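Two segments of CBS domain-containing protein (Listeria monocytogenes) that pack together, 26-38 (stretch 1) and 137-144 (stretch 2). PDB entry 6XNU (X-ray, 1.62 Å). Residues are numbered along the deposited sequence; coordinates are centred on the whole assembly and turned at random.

Stretch 1 (26-38) ELADSMISAEKVA
Stretch 2 137-144: HFEGIVTR

Two backbone hydrogen bonds fix the register: Ile 32 N donates to Ile 141 O (2.8 Å, 154° at the hydrogen) and Ile 141 N returns to Ile 32 O (3.0 Å, 153°). This reciprocal pair, with Ile 32 CA and Ile 141 CA 5.3 Å apart, defines an antiparallel bridge between the short strand 32-33 and strand 138-143. Ser 33 and Gly 140 form the adjacent non-hydrogen-bonded pair (CA-CA 4.5 Å), beyond which Ala 34 N makes a weak bond to Glu 139 O (3.1 Å, 126°), entering the 3-10 segment 34-36.

Before the strand, residues 26-29 are helical; Ser 30 (chi1 p) bonds through OG to Leu 27 O at 2.7 Å. A water donates to Ser 30 OG (2.8 Å) and accepts from Thr 143 N (3.1 Å).

Gly 140, at phi/psi 155/-171, lies tight against the partner: its CA is 3.0 Å from Ile 32 O, and a CB would strike that oxygen and Met 31 CG. Met 31 (t, t, p) lays SD 4.0 Å from Gly 140 CA.

Ile 32 (m, t) and Ile 141 (p, t) share one sheet face, Ile 32 CB to Ile 141 CG1 3.9 Å. Val 37 (t) continues this apolar cluster, CG2 to Ile 141 CG1 4.1 Å, and places CG1 at the Phe 138 ring edge, 4.3 Å from CZ. Ala 34 CB approaches Phe 138 (chi1 t, chi2 55°) CD2 at 3.7 Å.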

# COMPACT_ATOMS: atom_id res chain seq x y z
N GLU A 26 -9.05 -21.69 6.15
CA GLU A 26 -9.47 -20.32 5.91
C GLU A 26 -8.35 -19.47 5.34
O GLU A 26 -8.60 -18.60 4.49
CB GLU A 26 -10.01 -19.69 7.20
CG GLU A 26 -11.08 -18.65 6.93
CD GLU A 26 -12.03 -18.48 8.10
OE1 GLU A 26 -11.76 -17.63 8.96
OE2 GLU A 26 -13.05 -19.21 8.15
N LEU A 27 -7.12 -19.66 5.79
CA LEU A 27 -6.00 -18.93 5.20
C LEU A 27 -5.80 -19.35 3.75
O LEU A 27 -5.61 -18.49 2.88
CB LEU A 27 -4.71 -19.17 6.00
CG LEU A 27 -4.52 -18.36 7.29
CD1 LEU A 27 -3.12 -18.60 7.83
CD2 LEU A 27 -4.74 -16.89 7.04
N ALA A 28 -5.85 -20.65 3.47
CA ALA A 28 -5.62 -21.11 2.10
C ALA A 28 -6.73 -20.64 1.17
O ALA A 28 -6.45 -20.15 0.07
CB ALA A 28 -5.51 -22.64 2.07
N ASP A 29 -7.99 -20.75 1.60
CA ASP A 29 -9.09 -20.31 0.74
C ASP A 29 -9.09 -18.81 0.50
O ASP A 29 -9.68 -18.35 -0.48
CB ASP A 29 -10.43 -20.75 1.33
CG ASP A 29 -10.66 -22.25 1.26
OD1 ASP A 29 -9.90 -22.95 0.54
OD2 ASP A 29 -11.60 -22.74 1.92
N SER A 30 -8.43 -18.03 1.36
CA SER A 30 -8.37 -16.58 1.18
C SER A 30 -7.33 -16.13 0.17
O SER A 30 -7.29 -14.93 -0.15
CB SER A 30 -8.07 -15.89 2.51
OG SER A 30 -6.69 -15.97 2.80
N MET A 31 -6.46 -17.02 -0.30
CA MET A 31 -5.43 -16.60 -1.24
C MET A 31 -6.08 -15.97 -2.46
O MET A 31 -7.06 -16.50 -3.00
CB MET A 31 -4.56 -17.79 -1.67
CG MET A 31 -3.43 -17.39 -2.59
SD MET A 31 -2.51 -18.81 -3.25
CE MET A 31 -3.67 -19.43 -4.45
N ILE A 32 -5.55 -14.83 -2.88
CA ILE A 32 -5.96 -14.20 -4.13
C ILE A 32 -5.20 -14.87 -5.27
O ILE A 32 -3.97 -14.83 -5.29
CB ILE A 32 -5.71 -12.69 -4.10
CG1 ILE A 32 -6.50 -12.05 -2.95
CG2 ILE A 32 -6.09 -12.06 -5.43
CD1 ILE A 32 -5.99 -10.69 -2.58
N SER A 33 -5.93 -15.47 -6.20
CA SER A 33 -5.33 -16.26 -7.28
C SER A 33 -4.46 -15.37 -8.17
O SER A 33 -4.76 -14.20 -8.40
CB SER A 33 -6.42 -16.92 -8.12
OG SER A 33 -7.12 -17.90 -7.37
N ALA A 34 -3.41 -15.98 -8.73
CA ALA A 34 -2.41 -15.19 -9.46
C ALA A 34 -3.00 -14.38 -10.61
O ALA A 34 -2.52 -13.28 -10.90
CB ALA A 34 -1.31 -16.11 -10.00
N GLU A 35 -4.01 -14.91 -11.30
CA GLU A 35 -4.54 -14.18 -12.46
C GLU A 35 -5.29 -12.91 -12.07
O GLU A 35 -5.57 -12.09 -12.95
CB GLU A 35 -5.43 -15.10 -13.29
CG GLU A 35 -6.80 -15.35 -12.72
CD GLU A 35 -6.83 -16.47 -11.68
OE1 GLU A 35 -5.76 -17.07 -11.40
OE2 GLU A 35 -7.92 -16.75 -11.15
N LYS A 36 -5.57 -12.71 -10.79
CA LYS A 36 -6.18 -11.48 -10.29
C LYS A 36 -5.15 -10.49 -9.77
O LYS A 36 -5.53 -9.39 -9.33
CB LYS A 36 -7.18 -11.81 -9.16
CG LYS A 36 -8.33 -12.70 -9.58
CD LYS A 36 -9.10 -13.20 -8.36
CE LYS A 36 -10.39 -13.89 -8.77
NZ LYS A 36 -10.94 -14.72 -7.65
N VAL A 37 -3.87 -10.84 -9.80
CA VAL A 37 -2.78 -9.99 -9.33
C VAL A 37 -1.99 -9.54 -10.55
O VAL A 37 -1.48 -10.38 -11.30
CB VAL A 37 -1.87 -10.73 -8.33
CG1 VAL A 37 -0.81 -9.77 -7.79
CG2 VAL A 37 -2.68 -11.38 -7.19
N ALA A 38 -1.91 -8.24 -10.77
CA ALA A 38 -1.09 -7.76 -11.87
C ALA A 38 0.38 -8.06 -11.59
O ALA A 38 0.81 -8.15 -10.44
CB ALA A 38 -1.29 -6.26 -12.08
N HIS A 137 6.98 -21.19 -9.04
CA HIS A 137 5.90 -20.71 -9.88
C HIS A 137 4.92 -19.91 -9.03
O HIS A 137 4.49 -20.36 -7.96
CB HIS A 137 5.20 -21.90 -10.53
CG HIS A 137 4.05 -21.54 -11.42
ND1 HIS A 137 2.75 -21.45 -10.96
CD2 HIS A 137 4.00 -21.29 -12.75
CE1 HIS A 137 1.95 -21.15 -11.97
NE2 HIS A 137 2.68 -21.05 -13.07
N PHE A 138 4.57 -18.72 -9.51
CA PHE A 138 3.74 -17.79 -8.75
C PHE A 138 2.29 -18.26 -8.71
O PHE A 138 1.67 -18.48 -9.76
CB PHE A 138 3.83 -16.40 -9.37
CG PHE A 138 2.97 -15.37 -8.68
CD1 PHE A 138 3.10 -15.14 -7.33
CD2 PHE A 138 2.05 -14.63 -9.41
CE1 PHE A 138 2.30 -14.18 -6.70
CE2 PHE A 138 1.26 -13.66 -8.78
CZ PHE A 138 1.39 -13.45 -7.43
N GLU A 139 1.74 -18.38 -7.51
CA GLU A 139 0.39 -18.93 -7.34
C GLU A 139 -0.64 -17.91 -6.90
O GLU A 139 -1.83 -18.09 -7.19
CB GLU A 139 0.42 -20.06 -6.30
CG GLU A 139 1.33 -21.23 -6.72
CD GLU A 139 0.71 -22.07 -7.81
OE1 GLU A 139 1.39 -22.36 -8.82
OE2 GLU A 139 -0.48 -22.45 -7.65
N GLY A 140 -0.23 -16.85 -6.21
CA GLY A 140 -1.17 -15.91 -5.64
C GLY A 140 -0.56 -15.20 -4.45
O GLY A 140 0.64 -15.31 -4.20
N ILE A 141 -1.40 -14.45 -3.74
CA ILE A 141 -0.95 -13.73 -2.56
C ILE A 141 -1.92 -13.96 -1.42
O ILE A 141 -3.11 -14.23 -1.63
CB ILE A 141 -0.76 -12.21 -2.82
CG1 ILE A 141 -2.09 -11.55 -3.15
CG2 ILE A 141 0.30 -11.96 -3.92
CD1 ILE A 141 -1.98 -10.03 -3.25
N VAL A 142 -1.39 -13.90 -0.20
CA VAL A 142 -2.19 -13.86 1.02
C VAL A 142 -1.99 -12.48 1.63
O VAL A 142 -0.86 -12.00 1.70
CB VAL A 142 -1.77 -14.97 2.00
CG1 VAL A 142 -2.52 -14.85 3.31
CG2 VAL A 142 -2.01 -16.34 1.38
N THR A 143 -3.09 -11.84 2.06
CA THR A 143 -2.98 -10.50 2.62
C THR A 143 -3.44 -10.48 4.08
O THR A 143 -3.95 -11.47 4.62
CB THR A 143 -3.78 -9.45 1.81
OG1 THR A 143 -5.16 -9.45 2.20
CG2 THR A 143 -3.66 -9.73 0.30
N ARG A 144 -3.25 -9.32 4.71
CA ARG A 144 -3.63 -9.16 6.11
C ARG A 144 -5.14 -9.20 6.31
O ARG A 144 -5.60 -9.45 7.44
CB ARG A 144 -3.11 -7.83 6.63
CG ARG A 144 -1.66 -7.82 7.00
CD ARG A 144 -1.27 -6.41 7.37
NE ARG A 144 0.12 -6.32 7.81
CZ ARG A 144 0.81 -5.18 7.79
NH1 ARG A 144 0.23 -4.07 7.36
NH2 ARG A 144 2.07 -5.16 8.21
O HOH W 1 -5.49 -13.75 1.70